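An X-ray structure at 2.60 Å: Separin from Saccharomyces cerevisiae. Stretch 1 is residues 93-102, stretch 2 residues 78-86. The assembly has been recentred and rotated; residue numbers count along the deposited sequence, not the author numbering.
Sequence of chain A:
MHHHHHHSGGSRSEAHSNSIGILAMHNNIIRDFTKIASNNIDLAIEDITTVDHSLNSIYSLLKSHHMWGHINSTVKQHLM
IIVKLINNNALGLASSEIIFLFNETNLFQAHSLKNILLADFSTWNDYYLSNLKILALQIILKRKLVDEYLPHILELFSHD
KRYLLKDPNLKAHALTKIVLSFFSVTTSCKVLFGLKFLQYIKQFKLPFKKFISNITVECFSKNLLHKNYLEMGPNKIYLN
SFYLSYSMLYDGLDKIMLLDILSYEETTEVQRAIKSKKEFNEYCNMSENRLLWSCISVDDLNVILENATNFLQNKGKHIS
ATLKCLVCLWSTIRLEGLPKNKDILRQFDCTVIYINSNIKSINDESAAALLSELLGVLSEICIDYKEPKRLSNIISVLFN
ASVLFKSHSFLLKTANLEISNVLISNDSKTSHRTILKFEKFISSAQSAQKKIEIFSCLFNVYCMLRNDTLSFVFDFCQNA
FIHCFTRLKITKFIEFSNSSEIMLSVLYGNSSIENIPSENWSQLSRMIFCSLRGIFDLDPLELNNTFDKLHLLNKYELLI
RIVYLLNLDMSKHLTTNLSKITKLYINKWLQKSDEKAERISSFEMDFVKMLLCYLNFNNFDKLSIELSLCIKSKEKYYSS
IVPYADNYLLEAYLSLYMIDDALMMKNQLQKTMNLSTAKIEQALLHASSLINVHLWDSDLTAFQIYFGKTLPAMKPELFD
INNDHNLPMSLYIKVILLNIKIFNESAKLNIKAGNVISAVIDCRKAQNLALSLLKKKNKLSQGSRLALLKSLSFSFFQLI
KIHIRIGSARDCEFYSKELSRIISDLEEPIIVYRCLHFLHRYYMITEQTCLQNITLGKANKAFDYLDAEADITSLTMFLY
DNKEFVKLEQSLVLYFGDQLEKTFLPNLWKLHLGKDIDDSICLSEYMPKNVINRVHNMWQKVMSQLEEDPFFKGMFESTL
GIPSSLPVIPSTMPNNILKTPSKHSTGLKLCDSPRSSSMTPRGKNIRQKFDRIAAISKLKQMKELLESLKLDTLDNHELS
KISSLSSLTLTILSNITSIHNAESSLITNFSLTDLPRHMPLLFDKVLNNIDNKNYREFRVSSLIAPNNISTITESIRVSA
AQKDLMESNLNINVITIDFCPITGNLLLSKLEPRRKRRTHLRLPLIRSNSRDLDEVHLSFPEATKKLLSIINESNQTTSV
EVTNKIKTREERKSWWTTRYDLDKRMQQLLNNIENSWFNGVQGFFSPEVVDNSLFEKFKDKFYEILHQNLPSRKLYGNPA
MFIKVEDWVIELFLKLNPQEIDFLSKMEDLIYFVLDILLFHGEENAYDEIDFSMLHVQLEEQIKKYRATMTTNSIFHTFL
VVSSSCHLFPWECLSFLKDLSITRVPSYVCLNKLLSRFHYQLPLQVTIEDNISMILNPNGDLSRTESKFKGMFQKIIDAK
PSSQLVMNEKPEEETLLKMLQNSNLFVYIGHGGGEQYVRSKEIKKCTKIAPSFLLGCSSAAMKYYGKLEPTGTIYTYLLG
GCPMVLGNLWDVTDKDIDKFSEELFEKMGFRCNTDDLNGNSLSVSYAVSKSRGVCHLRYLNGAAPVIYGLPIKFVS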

# COMPACT_ATOMS: atom_id res chain seq x y z
N LEU A 93 -10.78 -62.91 30.56
CA LEU A 93 -9.90 -61.82 30.29
C LEU A 93 -9.74 -61.58 28.82
O LEU A 93 -9.63 -60.47 28.38
CB LEU A 93 -8.55 -62.16 30.87
CG LEU A 93 -8.00 -61.22 31.91
CD1 LEU A 93 -6.69 -61.79 32.39
CD2 LEU A 93 -7.76 -59.90 31.24
N ALA A 94 -9.71 -62.64 28.05
CA ALA A 94 -9.52 -62.52 26.63
C ALA A 94 -10.69 -61.82 26.04
O ALA A 94 -10.55 -61.02 25.17
CB ALA A 94 -9.37 -63.88 26.02
N SER A 95 -11.86 -62.16 26.50
CA SER A 95 -13.09 -61.56 26.04
C SER A 95 -13.11 -60.03 26.23
O SER A 95 -13.44 -59.27 25.31
CB SER A 95 -14.27 -62.21 26.76
OG SER A 95 -15.50 -61.84 26.15
N SER A 96 -12.75 -59.57 27.41
CA SER A 96 -12.87 -58.14 27.63
C SER A 96 -11.67 -57.42 26.98
O SER A 96 -11.76 -56.22 26.68
CB SER A 96 -13.01 -57.83 29.12
OG SER A 96 -11.89 -58.28 29.83
N GLU A 97 -10.59 -58.15 26.71
CA GLU A 97 -9.49 -57.63 25.90
C GLU A 97 -9.90 -57.33 24.46
O GLU A 97 -9.43 -56.36 23.87
CB GLU A 97 -8.31 -58.59 25.89
CG GLU A 97 -7.43 -58.49 27.10
CD GLU A 97 -6.73 -57.18 27.18
OE1 GLU A 97 -6.59 -56.50 26.13
OE2 GLU A 97 -6.31 -56.81 28.30
N ILE A 98 -10.77 -58.18 23.90
CA ILE A 98 -11.31 -58.00 22.55
C ILE A 98 -12.11 -56.70 22.48
O ILE A 98 -11.89 -55.84 21.62
CB ILE A 98 -12.22 -59.19 22.14
CG1 ILE A 98 -11.37 -60.44 21.81
CG2 ILE A 98 -13.16 -58.83 21.00
CD1 ILE A 98 -12.14 -61.54 21.13
N ILE A 99 -13.05 -56.57 23.41
CA ILE A 99 -13.86 -55.37 23.57
C ILE A 99 -12.98 -54.10 23.74
O ILE A 99 -13.23 -53.09 23.10
CB ILE A 99 -14.83 -55.56 24.76
CG1 ILE A 99 -15.89 -56.57 24.33
CG2 ILE A 99 -15.46 -54.25 25.19
CD1 ILE A 99 -16.72 -57.15 25.48
N PHE A 100 -11.95 -54.20 24.58
CA PHE A 100 -10.98 -53.13 24.81
C PHE A 100 -10.29 -52.73 23.51
O PHE A 100 -10.24 -51.55 23.17
CB PHE A 100 -9.97 -53.59 25.85
CG PHE A 100 -8.90 -52.58 26.18
CD1 PHE A 100 -9.19 -51.24 26.33
CD2 PHE A 100 -7.58 -53.00 26.40
CE1 PHE A 100 -8.18 -50.31 26.65
CE2 PHE A 100 -6.57 -52.09 26.74
CZ PHE A 100 -6.87 -50.74 26.86
N LEU A 101 -9.79 -53.72 22.77
CA LEU A 101 -9.13 -53.49 21.49
C LEU A 101 -10.06 -52.73 20.53
O LEU A 101 -9.63 -51.78 19.83
CB LEU A 101 -8.69 -54.84 20.87
CG LEU A 101 -7.88 -54.81 19.56
CD1 LEU A 101 -6.98 -56.04 19.43
CD2 LEU A 101 -8.77 -54.66 18.31
N PHE A 102 -11.32 -53.15 20.51
CA PHE A 102 -12.28 -52.57 19.60
C PHE A 102 -12.65 -51.15 20.00
O PHE A 102 -12.73 -50.27 19.15
CB PHE A 102 -13.53 -53.41 19.54
CG PHE A 102 -14.53 -52.94 18.54
CD1 PHE A 102 -14.48 -53.39 17.24
CD2 PHE A 102 -15.54 -52.06 18.91
CE1 PHE A 102 -15.41 -52.97 16.31
CE2 PHE A 102 -16.48 -51.64 17.99
CZ PHE A 102 -16.42 -52.09 16.69
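Stretch 2 (78-86) HLMIIVKLI

Antiparallel helices pack closely where a small residue lets the backbones approach and longer side chains fill the space beyond, and this pair from separin illustrates the principle. Residues 78-86 form a continuous α-helix, phi and psi near -64° and -41°, running against helix 93-102 at a signed crossing angle of -164°, with the axes 8.7 Å apart at their closest. The backbones come nearest at Ala94, whose CA lies 5.0 Å from the CA of Ile82; toward the other end, the CA atoms of Leu101 and His78 are 7.0 Å apart.

His78, t at chi1, covers the most surface. Its NE2 donates a hydrogen bond of 2.6 Å to Glu97 OE1, near the plane of the imidazole, while Leu101 CB lies over one face, 3.7 Å from the ring centroid, in a CH-pi contact. The Phe100 ring meets the imidazole obliquely, with centroids 5.5 Å apart.

One turn on, Ile82 (m, t) is a knob in a hole formed by Ala94, Glu97, Ile98 and Leu101; its CD1 reaches Ile98 CG1 at 3.7 Å and Leu101 CD1 at 3.9 Å. Leu85, also m, t, then closes the apolar seam: its CB rests 3.7 Å from Ala94 CB, and its CD1 lies 3.6 Å from Glu97 CG. Thus the aliphatic part of Glu97 joins the apolar packing while its carboxylate binds the histidine.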

# COMPACT_ATOMS: atom_id res chain seq x y z
N HIS A 78 -1.80 -56.57 20.18
CA HIS A 78 -2.96 -56.73 21.03
C HIS A 78 -3.68 -58.05 20.70
O HIS A 78 -4.12 -58.78 21.61
CB HIS A 78 -3.88 -55.52 20.87
CG HIS A 78 -4.83 -55.32 22.00
ND1 HIS A 78 -5.55 -54.16 22.17
CD2 HIS A 78 -5.20 -56.14 23.01
CE1 HIS A 78 -6.32 -54.27 23.24
NE2 HIS A 78 -6.13 -55.46 23.77
N LEU A 79 -3.78 -58.36 19.40
CA LEU A 79 -4.40 -59.60 18.93
C LEU A 79 -3.64 -60.80 19.45
O LEU A 79 -4.24 -61.80 19.82
CB LEU A 79 -4.45 -59.65 17.41
CG LEU A 79 -5.50 -58.78 16.73
CD1 LEU A 79 -5.48 -59.03 15.24
CD2 LEU A 79 -6.86 -59.04 17.33
N MET A 80 -2.32 -60.68 19.50
CA MET A 80 -1.49 -61.74 20.02
C MET A 80 -1.71 -61.90 21.52
O MET A 80 -1.67 -63.01 22.04
CB MET A 80 -0.01 -61.48 19.73
CG MET A 80 0.88 -62.72 19.90
SD MET A 80 0.30 -64.21 19.02
CE MET A 80 1.53 -65.44 19.47
N ILE A 81 -1.96 -60.80 22.22
CA ILE A 81 -2.26 -60.85 23.66
C ILE A 81 -3.54 -61.62 23.93
O ILE A 81 -3.61 -62.43 24.86
CB ILE A 81 -2.37 -59.43 24.24
CG1 ILE A 81 -0.98 -58.78 24.26
CG2 ILE A 81 -3.02 -59.45 25.62
CD1 ILE A 81 -0.96 -57.40 24.78
N ILE A 82 -4.55 -61.34 23.12
CA ILE A 82 -5.84 -62.02 23.21
C ILE A 82 -5.70 -63.54 22.99
O ILE A 82 -6.22 -64.32 23.79
CB ILE A 82 -6.86 -61.40 22.21
CG1 ILE A 82 -7.17 -59.96 22.61
CG2 ILE A 82 -8.14 -62.23 22.13
CD1 ILE A 82 -7.95 -59.17 21.58
N VAL A 83 -4.99 -63.97 21.94
CA VAL A 83 -4.88 -65.41 21.68
C VAL A 83 -4.05 -66.11 22.77
O VAL A 83 -4.38 -67.23 23.17
CB VAL A 83 -4.27 -65.73 20.28
CG1 VAL A 83 -5.17 -65.22 19.17
CG2 VAL A 83 -2.92 -65.12 20.13
N LYS A 84 -3.01 -65.43 23.26
CA LYS A 84 -2.20 -65.97 24.35
C LYS A 84 -3.03 -66.17 25.60
O LYS A 84 -2.81 -67.10 26.36
CB LYS A 84 -1.00 -65.08 24.64
CG LYS A 84 -0.00 -65.07 23.51
CD LYS A 84 1.43 -64.96 23.98
CE LYS A 84 2.32 -64.47 22.84
NZ LYS A 84 3.78 -64.73 23.08
N LEU A 85 -4.00 -65.28 25.82
CA LEU A 85 -4.97 -65.43 26.89
C LEU A 85 -5.86 -66.63 26.64
O LEU A 85 -6.16 -67.39 27.56
CB LEU A 85 -5.83 -64.17 27.03
CG LEU A 85 -5.10 -62.97 27.62
CD1 LEU A 85 -5.92 -61.70 27.47
CD2 LEU A 85 -4.77 -63.23 29.06
N ILE A 86 -6.32 -66.78 25.41
CA ILE A 86 -7.18 -67.90 25.04
C ILE A 86 -6.47 -69.23 25.26
O ILE A 86 -7.04 -70.13 25.88
CB ILE A 86 -7.66 -67.80 23.57
CG1 ILE A 86 -8.55 -66.57 23.41
CG2 ILE A 86 -8.40 -69.05 23.14
CD1 ILE A 86 -9.02 -66.31 21.99